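Local structure of teichoic acid biosynthesis protein F (Staphylococcus epidermidis, 3L7I) at residues Gln441-Thr446 and Ile507-Asn512; Ser484-Ser489 and Asp696-Val701. The protein belongs to the teichoic acid biosynthesis machinery and carries a C-terminal region of the GT-B class. All coordinates share one frame; numbering follows the deposited sequence.

Interaction 1 (Gln441-Thr446 and Ile507-Asn512)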
loop_
_atom_site.group_PDB
_atom_site.type_symbol
_atom_site.label_atom_id
_atom_site.label_comp_id
_atom_site.label_asym_id
_atom_site.label_seq_id
_atom_site.Cartn_x
_atom_site.Cartn_y
_atom_site.Cartn_z
ATOM N N GLN A 441 26.034 2.453 -32.046
ATOM C CA GLN A 441 26.787 1.293 -31.570
ATOM C C GLN A 441 28.002 1.058 -32.445
ATOM O O GLN A 441 27.887 0.895 -33.669
ATOM C CB GLN A 441 25.916 0.035 -31.604
ATOM C CG GLN A 441 26.618 -1.218 -31.115
ATOM C CD GLN A 441 27.206 -1.073 -29.706
ATOM O OE1 GLN A 441 28.414 -1.138 -29.534
ATOM N NE2 GLN A 441 26.354 -0.878 -28.704
ATOM N N THR A 442 29.178 1.036 -31.833
ATOM C CA THR A 442 30.381 0.941 -32.629
ATOM C C THR A 442 30.802 -0.492 -32.643
ATOM O O THR A 442 31.543 -0.923 -33.524
ATOM C CB THR A 442 31.475 1.755 -32.001
ATOM O OG1 THR A 442 31.835 1.156 -30.751
ATOM C CG2 THR A 442 30.973 3.154 -31.725
ATOM N N TRP A 443 30.286 -1.228 -31.658
ATOM C CA TRP A 443 30.819 -2.541 -31.251
ATOM C C TRP A 443 32.347 -2.475 -31.119
ATOM O O TRP A 443 32.925 -1.393 -31.159
ATOM C CB TRP A 443 30.355 -3.683 -32.178
ATOM C CG TRP A 443 30.470 -5.042 -31.541
ATOM C CD1 TRP A 443 31.244 -6.070 -31.956
ATOM C CD2 TRP A 443 29.799 -5.495 -30.357
ATOM N NE1 TRP A 443 31.098 -7.142 -31.110
ATOM C CE2 TRP A 443 30.222 -6.813 -30.119
ATOM C CE3 TRP A 443 28.885 -4.908 -29.473
ATOM C CZ2 TRP A 443 29.766 -7.558 -29.044
ATOM C CZ3 TRP A 443 28.428 -5.657 -28.398
ATOM C CH2 TRP A 443 28.867 -6.969 -28.199
ATOM N N HIS A 444 33.008 -3.603 -30.952
ATOM C CA HIS A 444 34.428 -3.554 -30.654
ATOM C C HIS A 444 35.212 -4.644 -31.375
ATOM O O HIS A 444 36.034 -5.326 -30.762
ATOM C CB HIS A 444 34.633 -3.708 -29.147
ATOM C CG HIS A 444 33.875 -4.857 -28.580
ATOM N ND1 HIS A 444 32.707 -4.699 -27.876
ATOM C CD2 HIS A 444 34.077 -6.190 -28.685
ATOM C CE1 HIS A 444 32.237 -5.888 -27.528
ATOM N NE2 HIS A 444 33.046 -6.805 -28.014
ATOM N N GLY A 445 34.967 -4.842 -32.659
ATOM C CA GLY A 445 35.850 -5.723 -33.397
ATOM C C GLY A 445 35.258 -6.766 -34.315
ATOM O O GLY A 445 34.178 -7.286 -34.063
ATOM N N THR A 446 35.993 -7.063 -35.382
ATOM C CA THR A 446 35.606 -8.086 -36.331
ATOM C C THR A 446 35.523 -9.416 -35.610
ATOM O O THR A 446 36.488 -9.823 -34.964
ATOM C CB THR A 446 36.636 -8.230 -37.477
ATOM O OG1 THR A 446 36.630 -7.057 -38.306
ATOM C CG2 THR A 446 36.295 -9.436 -38.324
ATOM N N ILE A 507 32.216 1.504 -42.308
ATOM C CA ILE A 507 33.137 2.621 -42.449
ATOM C C ILE A 507 34.473 2.374 -41.782
ATOM O O ILE A 507 35.422 3.095 -42.042
ATOM C CB ILE A 507 32.540 3.909 -41.878
ATOM C CG1 ILE A 507 32.115 3.691 -40.414
ATOM C CG2 ILE A 507 31.375 4.388 -42.739
ATOM C CD1 ILE A 507 31.671 4.968 -39.722
ATOM N N GLY A 508 34.536 1.353 -40.922
ATOM C CA GLY A 508 35.762 0.996 -40.224
ATOM C C GLY A 508 35.737 1.555 -38.821
ATOM O O GLY A 508 34.913 2.404 -38.499
ATOM N N TYR A 509 36.633 1.075 -37.971
ATOM C CA TYR A 509 36.635 1.467 -36.561
ATOM C C TYR A 509 37.334 2.801 -36.312
ATOM O O TYR A 509 38.461 3.033 -36.762
ATOM C CB TYR A 509 37.253 0.368 -35.702
ATOM C CG TYR A 509 36.336 -0.797 -35.519
ATOM C CD1 TYR A 509 35.056 -0.596 -35.036
ATOM C CD2 TYR A 509 36.734 -2.092 -35.822
ATOM C CE1 TYR A 509 34.186 -1.637 -34.858
ATOM C CE2 TYR A 509 35.862 -3.157 -35.644
ATOM C CZ TYR A 509 34.580 -2.915 -35.160
ATOM O OH TYR A 509 33.656 -3.921 -34.964
ATOM N N PRO A 510 36.648 3.699 -35.603
ATOM C CA PRO A 510 37.304 4.961 -35.266
ATOM C C PRO A 510 38.623 4.707 -34.542
ATOM O O PRO A 510 39.586 5.458 -34.727
ATOM C CB PRO A 510 36.281 5.626 -34.338
ATOM C CG PRO A 510 34.979 5.162 -34.880
ATOM C CD PRO A 510 35.214 3.715 -35.281
ATOM N N ARG A 511 38.656 3.645 -33.734
ATOM C CA ARG A 511 39.813 3.309 -32.911
ATOM C C ARG A 511 40.967 2.893 -33.793
ATOM O O ARG A 511 42.117 2.851 -33.345
ATOM C CB ARG A 511 39.477 2.136 -32.008
ATOM C CG ARG A 511 38.921 0.980 -32.791
ATOM C CD ARG A 511 39.563 -0.322 -32.427
ATOM N NE ARG A 511 38.652 -1.121 -31.625
ATOM C CZ ARG A 511 38.525 -2.446 -31.731
ATOM N NH1 ARG A 511 37.651 -3.093 -30.953
ATOM N NH2 ARG A 511 39.264 -3.121 -32.615
ATOM N N ASN A 512 40.642 2.561 -35.041
ATOM C CA ASN A 512 41.632 2.110 -36.010
ATOM C C ASN A 512 42.225 3.265 -36.815
ATOM O O ASN A 512 43.253 3.097 -37.469
ATOM C CB ASN A 512 41.039 1.049 -36.946
ATOM C CG ASN A 512 40.946 -0.339 -36.300
ATOM O OD1 ASN A 512 41.527 -0.589 -35.248
ATOM N ND2 ASN A 512 40.203 -1.248 -36.946
#
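Tyr509 pushes its ring from the loop after strand 504-506 into the bend that follows strand 438-441, two loops at the C-terminal ends of strands that flank strand 481-484 in the parallel Rossmann-like sheet of this GT-B-class fold. The buried, crowded part lies around that ring. Its CG stands anti to the carbonyl carbon, which carries the phenol end into the other loop. Along one edge CE1 lies 3.0 Å from Thr442 O, in the ring plane; at the tip Gly445 N gives a weak, bent hydrogen bond to Tyr509 OH (2.8 Å, 137°). Arg511 CG takes the crowded position between backbone N and carbonyl carbon, and the chain bends twice more, setting NH1 2.8 Å from His444 O, near the guanidinium plane. The looser side holds the partly exposed rings of Trp443 and His444: His444 CE1 sits 3.3 Å above the indole, near its rim, and ND1 bonds Asn424 O. Of the His444 side chain, CB comes nearest Arg511 NH1, at 3.6 Å. A sulfate ion lies about 6 Å from this side chain. Salt bridges from NE to Asp367 and from NH2 to Asp629 probably offset the buried guanidinium charge.

Interaction 2 (Ser484-Ser489 and Asp696-Val701)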
loop_
_atom_site.group_PDB
_atom_site.type_symbol
_atom_site.label_atom_id
_atom_site.label_comp_id
_atom_site.label_asym_id
_atom_site.label_seq_id
_atom_site.Cartn_x
_atom_site.Cartn_y
_atom_site.Cartn_z
ATOM N N SER A 484 30.407 -1.072 -38.984
ATOM C CA SER A 484 30.996 -2.294 -39.524
ATOM C C SER A 484 32.375 -2.058 -40.134
ATOM O O SER A 484 32.587 -1.063 -40.848
ATOM C CB SER A 484 30.077 -2.937 -40.562
ATOM O OG SER A 484 30.554 -4.217 -40.942
ATOM N N PRO A 485 33.318 -2.974 -39.851
ATOM C CA PRO A 485 34.707 -2.956 -40.327
ATOM C C PRO A 485 34.878 -3.537 -41.739
ATOM O O PRO A 485 35.835 -3.170 -42.431
ATOM C CB PRO A 485 35.444 -3.847 -39.318
ATOM C CG PRO A 485 34.493 -4.115 -38.233
ATOM C CD PRO A 485 33.121 -3.992 -38.817
ATOM N N ASN A 486 33.973 -4.425 -42.153
ATOM C CA ASN A 486 34.097 -5.138 -43.431
ATOM C C ASN A 486 32.809 -5.867 -43.823
ATOM O O ASN A 486 31.920 -6.046 -43.000
ATOM C CB ASN A 486 35.271 -6.127 -43.380
ATOM C CG ASN A 486 35.487 -6.698 -41.989
ATOM O OD1 ASN A 486 34.727 -7.548 -41.518
ATOM N ND2 ASN A 486 36.524 -6.220 -41.316
ATOM N N ARG A 487 32.711 -6.300 -45.077
ATOM C CA ARG A 487 31.502 -6.967 -45.541
ATOM C C ARG A 487 31.230 -8.238 -44.761
ATOM O O ARG A 487 30.087 -8.560 -44.465
ATOM C CB ARG A 487 31.576 -7.273 -47.031
ATOM C CG ARG A 487 30.244 -7.712 -47.589
ATOM C CD ARG A 487 29.183 -6.629 -47.398
ATOM N NE ARG A 487 28.768 -6.038 -48.673
ATOM C CZ ARG A 487 29.067 -4.805 -49.089
ATOM N NH1 ARG A 487 29.792 -3.988 -48.328
ATOM N NH2 ARG A 487 28.627 -4.387 -50.279
ATOM N N TYR A 488 32.301 -8.951 -44.438
ATOM C CA TYR A 488 32.256 -10.145 -43.597
ATOM C C TYR A 488 31.629 -9.869 -42.239
ATOM O O TYR A 488 30.809 -10.637 -41.762
ATOM C CB TYR A 488 33.675 -10.665 -43.450
ATOM C CG TYR A 488 33.977 -11.563 -42.275
ATOM C CD1 TYR A 488 33.967 -12.942 -42.412
ATOM C CD2 TYR A 488 34.354 -11.028 -41.049
ATOM C CE1 TYR A 488 34.274 -13.761 -41.350
ATOM C CE2 TYR A 488 34.664 -11.838 -39.983
ATOM C CZ TYR A 488 34.629 -13.201 -40.140
ATOM O OH TYR A 488 34.945 -14.014 -39.075
ATOM N N SER A 489 32.003 -8.761 -41.620
ATOM C CA SER A 489 31.354 -8.359 -40.380
ATOM C C SER A 489 29.895 -7.962 -40.603
ATOM O O SER A 489 29.030 -8.362 -39.844
ATOM C CB SER A 489 32.130 -7.233 -39.688
ATOM O OG SER A 489 33.200 -7.756 -38.921
ATOM N N ASP A 696 43.085 -7.387 -47.763
ATOM C CA ASP A 696 42.058 -7.101 -48.746
ATOM C C ASP A 696 40.724 -7.402 -48.120
ATOM O O ASP A 696 39.786 -6.628 -48.248
ATOM C CB ASP A 696 42.233 -7.970 -50.000
ATOM C CG ASP A 696 43.305 -7.442 -50.937
ATOM O OD1 ASP A 696 43.804 -6.314 -50.706
ATOM O OD2 ASP A 696 43.642 -8.161 -51.912
ATOM N N ARG A 697 40.656 -8.532 -47.425
ATOM C CA ARG A 697 39.384 -9.084 -46.979
ATOM C C ARG A 697 38.803 -8.384 -45.744
ATOM O O ARG A 697 37.596 -8.208 -45.648
ATOM C CB ARG A 697 39.515 -10.588 -46.723
ATOM C CG ARG A 697 38.188 -11.270 -46.521
ATOM C CD ARG A 697 38.297 -12.767 -46.293
ATOM N NE ARG A 697 36.976 -13.319 -45.980
ATOM C CZ ARG A 697 36.733 -14.558 -45.554
ATOM N NH1 ARG A 697 37.724 -15.423 -45.372
ATOM N NH2 ARG A 697 35.483 -14.932 -45.301
ATOM N N PHE A 698 39.655 -7.972 -44.810
ATOM C CA PHE A 698 39.168 -7.485 -43.536
ATOM C C PHE A 698 39.544 -6.048 -43.210
ATOM O O PHE A 698 38.924 -5.439 -42.341
ATOM C CB PHE A 698 39.645 -8.401 -42.420
ATOM C CG PHE A 698 39.349 -9.835 -42.660
ATOM C CD1 PHE A 698 38.082 -10.336 -42.448
ATOM C CD2 PHE A 698 40.343 -10.700 -43.096
ATOM C CE1 PHE A 698 37.805 -11.681 -42.681
ATOM C CE2 PHE A 698 40.075 -12.036 -43.321
ATOM C CZ PHE A 698 38.804 -12.529 -43.115
ATOM N N CYS A 699 40.547 -5.495 -43.880
ATOM C CA CYS A 699 41.054 -4.197 -43.445
ATOM C C CYS A 699 40.983 -3.113 -44.498
ATOM O O CYS A 699 41.392 -1.976 -44.248
ATOM C CB CYS A 699 42.493 -4.322 -42.961
ATOM S SG CYS A 699 42.868 -5.905 -42.206
ATOM N N SER A 700 40.465 -3.462 -45.669
ATOM C CA SER A 700 40.482 -2.556 -46.813
ATOM C C SER A 700 39.588 -1.342 -46.591
ATOM O O SER A 700 39.797 -0.289 -47.179
ATOM C CB SER A 700 40.032 -3.296 -48.074
ATOM O OG SER A 700 38.659 -3.641 -47.989
ATOM N N VAL A 701 38.589 -1.499 -45.736
ATOM C CA VAL A 701 37.576 -0.474 -45.551
ATOM C C VAL A 701 38.079 0.766 -44.829
ATOM O O VAL A 701 37.595 1.850 -45.113
ATOM C CB VAL A 701 36.336 -1.026 -44.830
ATOM C CG1 VAL A 701 35.371 0.099 -44.457
ATOM C CG2 VAL A 701 35.651 -2.083 -45.692
#
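Asn486 OD1 is gripped by two donors from Ser489: the backbone N at 3.0 Å, lying in the carbonyl plane, and the hydroxyl OG, also at 3.0 Å but above that plane. The first is the capping bond of Asn486, the N-cap residue of helix 487-496, which stands one residue after strand 481-484 of the parallel sheet in this GT-B-class fold. The other end of the same amide reaches across the contact. ND2 donates to Phe698 O at 2.7 Å, meeting a lone pair in the carbonyl plane although the N-H...O angle is only 136°, and it also bonds Thr446 OG1. With both ends of the amide held, its rotation is fixed. In the first turn of the helix, Tyr488 sets its CG anti to the backbone N and turns a ring face to Phe698. The edge of Phe698 meets that face in a T-shaped stack, planes at 88° and centroids 5.2 Å apart, with CE1 over the centre of the tyrosine ring. The phenol OH bonds Pro447 O. Arg697 runs extended from CG to NE; its CG covers a face of the Phe698 ring, while its guanidinium crosses the tyrosine obliquely at the more exposed margin. Beyond the amide, Val701 points at the turn before the helix, its CG2 3.4 Å from Pro485 O.

From the N terminus the chain passes through 441-446, then 484-489, then 507-512 and finally 696-701, so the two contacts cross rather than nest. Interaction 1 closes a loop of 60 residues containing helix 465-476, strand 481-484 and helix 487-496, within the seven-stranded sheet domain. Interaction 2 closes a far longer one of 206 residues that runs through the whole six-stranded sheet, and brings helix 688-698 back against the first domain. The contacts, their centres 11 Å apart, touch directly: Tyr509 CE2 packs 3.1 Å from Pro485 CG, and Gly508 N probably bonds Ser484 O. Loops following three successive strands, 438-441, 481-484 and 504-506, are thereby joined where the two sheet domains meet.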